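Local coordinates for zona occludens toxin N-terminal domain-containing protein (Neisseria meningitidis MC58, PDB 2R2A) that probably binds nucleotide through the P-loop NTPase-like N-terminal domain of a zonular occludens toxin family membrane protein, at residues 4-18 and 119-133. Residues are numbered along the deposited sequence; the frame is centred on the assembly and turned at random.
Sequences MAEICLITGTPGSGK and HRHQGIDIFVLTQGP. With SO4 (sulfate ion), chain C.
Cys8 and Ile10 bond with Ile126, Val128 and Thr130 as neighbouring parallel strands, 7-11 beside 125-130. Five backbone hydrogen bonds run from Ile126 N to Glu6 O at one end to Thr130 N to Ile10 O at the other. Before the strands pair, a side chain continues the pattern: Glu6 N donates to Asp125 OD1 (2.9 Å), meeting it from above the carboxylate plane. A water links the same OD1 to Met4 O, and Arg41 forms a salt bridge with OD2.

On one face of the sheet, Ile7 and Ile126 lie side by side, and Leu9 CD1 meets Val128 CG2 at 3.8 Å. Ile7 CG1 sits over the His119 ring, 4.0 Å from its centroid. The ring's ND1 donates in plane to Ile124 O (2.8 Å), which helps fix its rotation. On the other face, Cys8 CB comes closest to Phe127, 3.6 Å from CD1. Cys8 SG, turned anti to N (chi1 175°), lies obliquely beside the same ring.

Beyond the strands, the backbone N of Gly15, Gly17 and Lys18, with Lys18 NZ, bind a sulfate, probably from the crystallisation liquor, consistent with a Walker A phosphate site. Lys18 NZ donates to sulfate O4 (2.8 Å). It also donates to Gly12 O (2.9 Å). Lys18 CD passes Thr130 O at 3.4 Å.

Both strands are central in the sheet. Strand 144-152 flanks 7-11, strand 90-93 flanks 125-130, and helix 18-28 packs on Ile10 and Phe127.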
HETATM    1  N   MSE A   4      16.322   2.249   3.454  1.00 41.39           N
HETATM    2  CA  MSE A   4      15.562   1.110   4.050  1.00 42.18           C
HETATM    3  C   MSE A   4      14.044   1.202   3.814  1.00 38.79           C
HETATM    4  O   MSE A   4      13.537   2.186   3.251  1.00 37.67           O
HETATM    5  CB  MSE A   4      15.831   0.981   5.550  1.00 42.14           C
HETATM    6  CG  MSE A   4      17.120   0.237   5.915  1.00 44.96           C
HETATM    7 SE   MSE A   4      17.310   0.248   7.864  0.60 50.85          SE
HETATM    8  CE  MSE A   4      17.047  -1.659   8.317  1.00 45.52           C
ATOM      9  N   ALA A   5      13.352   0.169   4.294  1.00 36.11           N
ATOM     10  CA  ALA A   5      11.934  -0.026   4.069  1.00 33.44           C
ATOM     11  C   ALA A   5      11.107   1.152   4.583  1.00 32.12           C
ATOM     12  O   ALA A   5      11.451   1.795   5.592  1.00 30.46           O
ATOM     13  CB  ALA A   5      11.476  -1.325   4.708  1.00 33.73           C
ATOM     14  N   GLU A   6      10.009   1.434   3.892  1.00 29.70           N
ATOM     15  CA  GLU A   6       9.110   2.454   4.387  1.00 29.40           C
ATOM     16  C   GLU A   6       7.641   2.071   4.128  1.00 25.74           C
ATOM     17  O   GLU A   6       7.374   1.072   3.454  1.00 24.52           O
ATOM     18  CB  GLU A   6       9.490   3.835   3.805  1.00 29.61           C
ATOM     19  CG  GLU A   6       8.962   4.106   2.404  1.00 33.33           C
ATOM     20  CD  GLU A   6       9.163   5.559   1.946  1.00 34.11           C
ATOM     21  OE1 GLU A   6       9.902   6.317   2.618  1.00 39.76           O
ATOM     22  OE2 GLU A   6       8.588   5.935   0.896  1.00 39.69           O
ATOM     23  N   ILE A   7       6.734   2.847   4.717  1.00 23.50           N
ATOM     24  CA  ILE A   7       5.300   2.731   4.471  1.00 21.59           C
ATOM     25  C   ILE A   7       4.826   3.953   3.680  1.00 20.18           C
ATOM     26  O   ILE A   7       5.011   5.099   4.093  1.00 19.21           O
ATOM     27  CB  ILE A   7       4.446   2.612   5.752  1.00 22.18           C
ATOM     28  CG1 ILE A   7       4.914   1.416   6.588  1.00 22.63           C
ATOM     29  CG2 ILE A   7       2.930   2.493   5.357  1.00 21.17           C
ATOM     30  CD1 ILE A   7       4.111   1.221   7.869  1.00 22.48           C
ATOM     31  N   CYS A   8       4.209   3.658   2.549  1.00 18.45           N
ATOM     32  CA  CYS A   8       3.723   4.658   1.608  1.00 17.41           C
ATOM     33  C   CYS A   8       2.203   4.548   1.539  1.00 16.94           C
ATOM     34  O   CYS A   8       1.651   3.442   1.364  1.00 17.76           O
ATOM     35  CB  CYS A   8       4.333   4.399   0.229  1.00 17.15           C
ATOM     36  SG  CYS A   8       3.678   5.491  -1.070  1.00 21.11           S
ATOM     37  N   LEU A   9       1.537   5.696   1.636  1.00 16.00           N
ATOM     38  CA  LEU A   9       0.074   5.784   1.551  1.00 14.58           C
ATOM     39  C   LEU A   9      -0.369   6.436   0.221  1.00 14.64           C
ATOM     40  O   LEU A   9       0.184   7.481  -0.181  1.00 15.06           O
ATOM     41  CB  LEU A   9      -0.443   6.580   2.739  1.00 14.24           C
ATOM     42  CG  LEU A   9      -1.925   6.971   2.786  1.00 13.64           C
ATOM     43  CD1 LEU A   9      -2.856   5.744   2.805  1.00 15.90           C
ATOM     44  CD2 LEU A   9      -2.210   7.847   4.011  1.00 14.06           C
ATOM     45  N   ILE A  10      -1.343   5.833  -0.464  1.00 13.67           N
ATOM     46  CA  ILE A  10      -1.887   6.444  -1.650  1.00 15.83           C
ATOM     47  C   ILE A  10      -3.402   6.597  -1.421  1.00 14.53           C
ATOM     48  O   ILE A  10      -4.099   5.616  -1.157  1.00 14.97           O
ATOM     49  CB  ILE A  10      -1.593   5.650  -2.908  1.00 16.85           C
ATOM     50  CG1 ILE A  10      -0.068   5.517  -3.195  1.00 17.18           C
ATOM     51  CG2 ILE A  10      -2.304   6.369  -4.086  1.00 15.80           C
ATOM     52  CD1 ILE A  10       0.282   4.327  -4.178  1.00 19.29           C
ATOM     53  N   THR A  11      -3.952   7.798  -1.567  1.00 15.42           N
ATOM     54  CA  THR A  11      -5.365   8.007  -1.351  1.00 13.45           C
ATOM     55  C   THR A  11      -5.988   8.765  -2.527  1.00 14.26           C
ATOM     56  O   THR A  11      -5.254   9.306  -3.390  1.00 13.75           O
ATOM     57  CB  THR A  11      -5.674   8.783  -0.006  1.00 14.71           C
ATOM     58  OG1 THR A  11      -4.981  10.060   0.005  1.00 14.01           O
ATOM     59  CG2 THR A  11      -5.179   7.905   1.183  1.00 13.38           C
ATOM     60  N   GLY A  12      -7.308   8.746  -2.552  1.00 13.63           N
ATOM     61  CA  GLY A  12      -8.090   9.364  -3.640  1.00 14.79           C
ATOM     62  C   GLY A  12      -9.380   8.602  -3.843  1.00 15.31           C
ATOM     63  O   GLY A  12      -9.524   7.456  -3.424  1.00 14.49           O
ATOM     64  N   THR A  13     -10.365   9.287  -4.401  1.00 15.45           N
ATOM     65  CA  THR A  13     -11.687   8.680  -4.580  1.00 16.39           C
ATOM     66  C   THR A  13     -11.624   7.506  -5.595  1.00 16.13           C
ATOM     67  O   THR A  13     -10.677   7.407  -6.411  1.00 16.78           O
ATOM     68  CB  THR A  13     -12.690   9.730  -5.141  1.00 17.23           C
ATOM     69  OG1 THR A  13     -12.261  10.153  -6.428  1.00 21.25           O
ATOM     70  CG2 THR A  13     -12.796  10.941  -4.264  1.00 21.12           C
ATOM     71  N   PRO A  14     -12.623   6.611  -5.565  1.00 16.53           N
ATOM     72  CA  PRO A  14     -12.696   5.556  -6.576  1.00 16.33           C
ATOM     73  C   PRO A  14     -12.698   6.165  -7.980  1.00 16.35           C
ATOM     74  O   PRO A  14     -13.407   7.138  -8.228  1.00 16.87           O
ATOM     75  CB  PRO A  14     -14.038   4.868  -6.302  1.00 17.03           C
ATOM     76  CG  PRO A  14     -14.180   5.029  -4.742  1.00 16.84           C
ATOM     77  CD  PRO A  14     -13.729   6.503  -4.582  1.00 16.43           C
ATOM     78  N   GLY A  15     -11.913   5.541  -8.860  1.00 17.08           N
ATOM     79  CA  GLY A  15     -11.772   5.986 -10.263  1.00 17.09           C
ATOM     80  C   GLY A  15     -10.752   7.117 -10.456  1.00 17.92           C
ATOM     81  O   GLY A  15     -10.551   7.588 -11.561  1.00 17.63           O
ATOM     82  N   SER A  16     -10.112   7.573  -9.376  1.00 17.00           N
ATOM     83  CA  SER A  16      -9.090   8.636  -9.486  1.00 16.30           C
ATOM     84  C   SER A  16      -7.782   8.122 -10.090  1.00 16.25           C
ATOM     85  O   SER A  16      -6.940   8.905 -10.500  1.00 15.71           O
ATOM     86  CB  SER A  16      -8.827   9.294  -8.106  1.00 17.10           C
ATOM     87  OG  SER A  16      -8.250   8.360  -7.203  1.00 16.96           O
ATOM     88  N   GLY A  17      -7.565   6.806 -10.080  1.00 15.28           N
ATOM     89  CA  GLY A  17      -6.375   6.179 -10.688  1.00 17.25           C
ATOM     90  C   GLY A  17      -5.276   5.744  -9.723  1.00 15.52           C
ATOM     91  O   GLY A  17      -4.084   5.739 -10.074  1.00 15.48           O
ATOM     92  N   LYS A  18      -5.669   5.327  -8.528  1.00 14.86           N
ATOM     93  CA  LYS A  18      -4.712   4.927  -7.525  1.00 14.86           C
ATOM     94  C   LYS A  18      -4.034   3.613  -7.961  1.00 15.31           C
ATOM     95  O   LYS A  18      -2.818   3.497  -7.877  1.00 14.45           O
ATOM     96  CB  LYS A  18      -5.385   4.724  -6.142  1.00 15.42           C
ATOM     97  CG  LYS A  18      -6.031   5.954  -5.476  1.00 15.08           C
ATOM     98  CD  LYS A  18      -6.633   5.556  -4.072  1.00 14.62           C
ATOM     99  CE  LYS A  18      -7.742   4.467  -4.152  1.00 13.73           C
ATOM    100  NZ  LYS A  18      -8.975   5.007  -4.857  1.00 15.36           N
ATOM    101  N   HIS A 119       8.523  -2.901  11.181  1.00 35.68           N
ATOM    102  CA  HIS A 119       8.542  -3.451   9.818  1.00 36.22           C
ATOM    103  C   HIS A 119       9.899  -3.366   9.114  1.00 36.90           C
ATOM    104  O   HIS A 119      10.149  -4.149   8.205  1.00 37.61           O
ATOM    105  CB  HIS A 119       7.465  -2.791   8.934  1.00 35.60           C
ATOM    106  CG  HIS A 119       7.849  -1.436   8.431  1.00 33.98           C
ATOM    107  ND1 HIS A 119       8.381  -1.236   7.177  1.00 33.01           N
ATOM    108  CD2 HIS A 119       7.795  -0.216   9.017  1.00 33.09           C
ATOM    109  CE1 HIS A 119       8.638   0.049   7.009  1.00 32.55           C
ATOM    110  NE2 HIS A 119       8.286   0.692   8.109  1.00 31.81           N
ATOM    111  N   ARG A 120      10.741  -2.407   9.503  1.00 38.17           N
ATOM    112  CA  ARG A 120      12.094  -2.266   8.937  0.60 39.20           C
ATOM    113  C   ARG A 120      13.028  -3.412   9.313  1.00 39.70           C
ATOM    114  O   ARG A 120      13.979  -3.703   8.578  1.00 40.23           O
ATOM    115  CB  ARG A 120      12.742  -0.948   9.362  0.60 39.40           C
ATOM    116  CG  ARG A 120      12.146   0.281   8.713  0.60 40.22           C
ATOM    117  CD  ARG A 120      13.120   1.444   8.780  0.60 41.89           C
ATOM    118  NE  ARG A 120      12.567   2.611   8.097  0.60 43.26           N
ATOM    119  CZ  ARG A 120      13.246   3.718   7.818  0.60 43.71           C
ATOM    120  NH1 ARG A 120      14.521   3.823   8.161  0.60 43.09           N
ATOM    121  NH2 ARG A 120      12.643   4.722   7.187  0.60 43.42           N
ATOM    122  N   HIS A 121      12.770  -4.041  10.462  1.00 40.31           N
ATOM    123  CA  HIS A 121      13.555  -5.198  10.919  1.00 41.31           C
ATOM    124  C   HIS A 121      13.459  -6.294   9.874  1.00 41.11           C
ATOM    125  O   HIS A 121      14.475  -6.833   9.460  1.00 41.73           O
ATOM    126  CB  HIS A 121      13.035  -5.740  12.259  1.00 41.51           C
ATOM    127  CG  HIS A 121      13.236  -4.811  13.412  1.00 43.23           C
ATOM    128  ND1 HIS A 121      13.245  -5.245  14.721  1.00 45.44           N
ATOM    129  CD2 HIS A 121      13.448  -3.474  13.456  1.00 44.43           C
ATOM    130  CE1 HIS A 121      13.441  -4.213  15.522  1.00 46.02           C
ATOM    131  NE2 HIS A 121      13.570  -3.126  14.780  1.00 46.14           N
ATOM    132  N   GLN A 122      12.230  -6.593   9.438  1.00 40.73           N
ATOM    133  CA  GLN A 122      11.990  -7.585   8.381  1.00 39.86           C
ATOM    134  C   GLN A 122      12.217  -6.998   6.972  1.00 38.59           C
ATOM    135  O   GLN A 122      12.008  -7.693   5.975  1.00 38.92           O
ATOM    136  CB  GLN A 122      10.594  -8.222   8.508  1.00 39.54           C
ATOM    137  CG  GLN A 122      10.386  -9.096   9.747  1.00 42.32           C
ATOM    138  CD  GLN A 122      10.053  -8.290  11.011  1.00 43.85           C
ATOM    139  OE1 GLN A 122       9.151  -7.443  11.015  1.00 43.19           O
ATOM    140  NE2 GLN A 122      10.783  -8.563  12.090  1.00 44.06           N
ATOM    141  N   GLY A 123      12.686  -5.742   6.918  1.00 36.82           N
ATOM    142  CA  GLY A 123      12.994  -5.022   5.680  1.00 34.74           C
ATOM    143  C   GLY A 123      11.817  -4.940   4.713  1.00 32.71           C
ATOM    144  O   GLY A 123      12.017  -4.935   3.498  1.00 32.85           O
ATOM    145  N   ILE A 124      10.595  -4.878   5.252  1.00 31.16           N
ATOM    146  CA  ILE A 124       9.373  -4.965   4.442  1.00 29.14           C
ATOM    147  C   ILE A 124       8.880  -3.581   3.991  1.00 28.33           C
ATOM    148  O   ILE A 124       8.568  -2.743   4.831  1.00 28.44           O
ATOM    149  CB  ILE A 124       8.202  -5.629   5.229  1.00 30.31           C
ATOM    150  CG1 ILE A 124       8.609  -7.008   5.795  1.00 30.01           C
ATOM    151  CG2 ILE A 124       6.933  -5.688   4.376  1.00 27.96           C
ATOM    152  CD1 ILE A 124       8.916  -8.022   4.730  1.00 28.69           C
ATOM    153  N   ASP A 125       8.797  -3.352   2.680  1.00 25.67           N
ATOM    154  CA  ASP A 125       8.150  -2.134   2.165  1.00 24.48           C
ATOM    155  C   ASP A 125       6.652  -2.343   2.047  1.00 22.58           C
ATOM    156  O   ASP A 125       6.198  -3.379   1.599  1.00 22.32           O
ATOM    157  CB  ASP A 125       8.754  -1.709   0.841  1.00 24.78           C
ATOM    158  CG  ASP A 125      10.047  -0.932   1.029  1.00 27.05           C
ATOM    159  OD1 ASP A 125       9.968   0.300   1.245  1.00 27.77           O
ATOM    160  OD2 ASP A 125      11.130  -1.549   0.992  1.00 26.06           O
ATOM    161  N   ILE A 126       5.867  -1.360   2.467  1.00 21.17           N
ATOM    162  CA  ILE A 126       4.436  -1.532   2.494  1.00 21.18           C
ATOM    163  C   ILE A 126       3.812  -0.354   1.744  1.00 20.15           C
ATOM    164  O   ILE A 126       4.254   0.768   1.919  1.00 21.46           O
ATOM    165  CB  ILE A 126       3.901  -1.503   3.961  1.00 20.27           C
ATOM    166  CG1 ILE A 126       4.504  -2.659   4.780  1.00 21.87           C
ATOM    167  CG2 ILE A 126       2.339  -1.522   3.955  1.00 20.70           C
ATOM    168  CD1 ILE A 126       4.306  -2.540   6.328  1.00 22.39           C
ATOM    169  N   PHE A 127       2.856  -0.629   0.858  1.00 19.40           N
ATOM    170  CA  PHE A 127       2.033   0.440   0.207  1.00 19.97           C
ATOM    171  C   PHE A 127       0.599   0.178   0.633  1.00 19.79           C
ATOM    172  O   PHE A 127       0.113  -0.946   0.472  1.00 19.86           O
ATOM    173  CB  PHE A 127       2.110   0.337  -1.310  1.00 19.89           C
ATOM    174  CG  PHE A 127       3.469   0.627  -1.858  1.00 19.68           C
ATOM    175  CD1 PHE A 127       3.779   1.900  -2.305  1.00 20.21           C
ATOM    176  CD2 PHE A 127       4.472  -0.373  -1.861  1.00 20.76           C
ATOM    177  CE1 PHE A 127       5.081   2.204  -2.797  1.00 20.60           C
ATOM    178  CE2 PHE A 127       5.776  -0.071  -2.329  1.00 22.30           C
ATOM    179  CZ  PHE A 127       6.070   1.189  -2.800  1.00 22.91           C
ATOM    180  N   VAL A 128      -0.110   1.214   1.103  1.00 19.73           N
ATOM    181  CA  VAL A 128      -1.524   1.039   1.416  1.00 19.90           C
ATOM    182  C   VAL A 128      -2.310   2.056   0.592  1.00 18.87           C
ATOM    183  O   VAL A 128      -1.911   3.202   0.487  1.00 19.11           O
ATOM    184  CB  VAL A 128      -1.841   1.241   2.932  1.00 22.09           C
ATOM    185  CG1 VAL A 128      -1.489  -0.065   3.725  1.00 22.82           C
ATOM    186  CG2 VAL A 128      -1.125   2.458   3.493  1.00 20.98           C
ATOM    187  N   LEU A 129      -3.334   1.578  -0.105  1.00 17.75           N
ATOM    188  CA  LEU A 129      -4.192   2.434  -0.918  1.00 17.94           C
ATOM    189  C   LEU A 129      -5.545   2.467  -0.233  1.00 17.98           C
ATOM    190  O   LEU A 129      -6.038   1.412   0.284  1.00 17.15           O
ATOM    191  CB  LEU A 129      -4.361   1.830  -2.321  1.00 18.64           C
ATOM    192  CG  LEU A 129      -3.176   1.923  -3.291  1.00 21.75           C
ATOM    193  CD1 LEU A 129      -2.027   1.130  -2.767  1.00 25.17           C
ATOM    194  CD2 LEU A 129      -3.621   1.398  -4.679  1.00 20.28           C
ATOM    195  N   THR A 130      -6.161   3.656  -0.181  1.00 16.20           N
ATOM    196  CA  THR A 130      -7.486   3.668   0.398  1.00 18.02           C
ATOM    197  C   THR A 130      -8.114   4.950  -0.133  1.00 16.24           C
ATOM    198  O   THR A 130      -7.415   5.761  -0.768  1.00 16.56           O
ATOM    199  CB  THR A 130      -7.473   3.603   1.978  1.00 17.98           C
ATOM    200  OG1 THR A 130      -8.838   3.553   2.462  1.00 20.13           O
ATOM    201  CG2 THR A 130      -6.810   4.845   2.576  1.00 20.14           C
ATOM    202  N   GLN A 131      -9.398   5.146   0.141  1.00 15.90           N
ATOM    203  CA  GLN A 131     -10.086   6.298  -0.362  1.00 16.09           C
ATOM    204  C   GLN A 131      -9.824   7.553   0.482  1.00 18.53           C
ATOM    205  O   GLN A 131      -9.935   8.679  -0.046  1.00 19.05           O
ATOM    206  CB  GLN A 131     -11.606   6.022  -0.411  1.00 16.46           C
ATOM    207  CG  GLN A 131     -11.882   4.978  -1.482  1.00 17.26           C
ATOM    208  CD  GLN A 131     -13.302   4.492  -1.458  1.00 15.72           C
ATOM    209  OE1 GLN A 131     -14.200   5.286  -1.608  1.00 14.98           O
ATOM    210  NE2 GLN A 131     -13.502   3.170  -1.249  1.00 16.83           N
ATOM    211  N   GLY A 132      -9.518   7.385   1.764  1.00 17.55           N
ATOM    212  CA  GLY A 132      -9.286   8.553   2.627  1.00 18.67           C
ATOM    213  C   GLY A 132      -8.435   8.103   3.807  1.00 18.76           C
ATOM    214  O   GLY A 132      -8.633   7.005   4.338  1.00 19.13           O
ATOM    215  N   PRO A 133      -7.497   8.961   4.246  1.00 18.44           N
ATOM    216  CA  PRO A 133      -6.576   8.488   5.282  1.00 17.95           C
ATOM    217  C   PRO A 133      -7.311   8.088   6.590  1.00 16.85           C
ATOM    218  O   PRO A 133      -6.884   7.163   7.253  1.00 17.47           O
ATOM    219  CB  PRO A 133      -5.664   9.720   5.557  1.00 18.58           C
ATOM    220  CG  PRO A 133      -5.928  10.659   4.517  1.00 19.93           C
ATOM    221  CD  PRO A 133      -7.252  10.368   3.845  1.00 18.61           C
TER
HETATM  222  S   SO4 C 201      -8.799   3.763  -8.414  1.00 23.87           S
HETATM  223  O1  SO4 C 201      -9.988   3.284  -7.820  1.00 23.93           O
HETATM  224  O2  SO4 C 201      -8.979   4.198  -9.763  1.00 23.31           O
HETATM  225  O3  SO4 C 201      -7.850   2.667  -8.312  1.00 22.17           O
HETATM  226  O4  SO4 C 201      -8.350   4.911  -7.625  1.00 21.15           O
HETATM  227  O   HOH W   1      11.993   1.841   0.749  1.00 40.58           O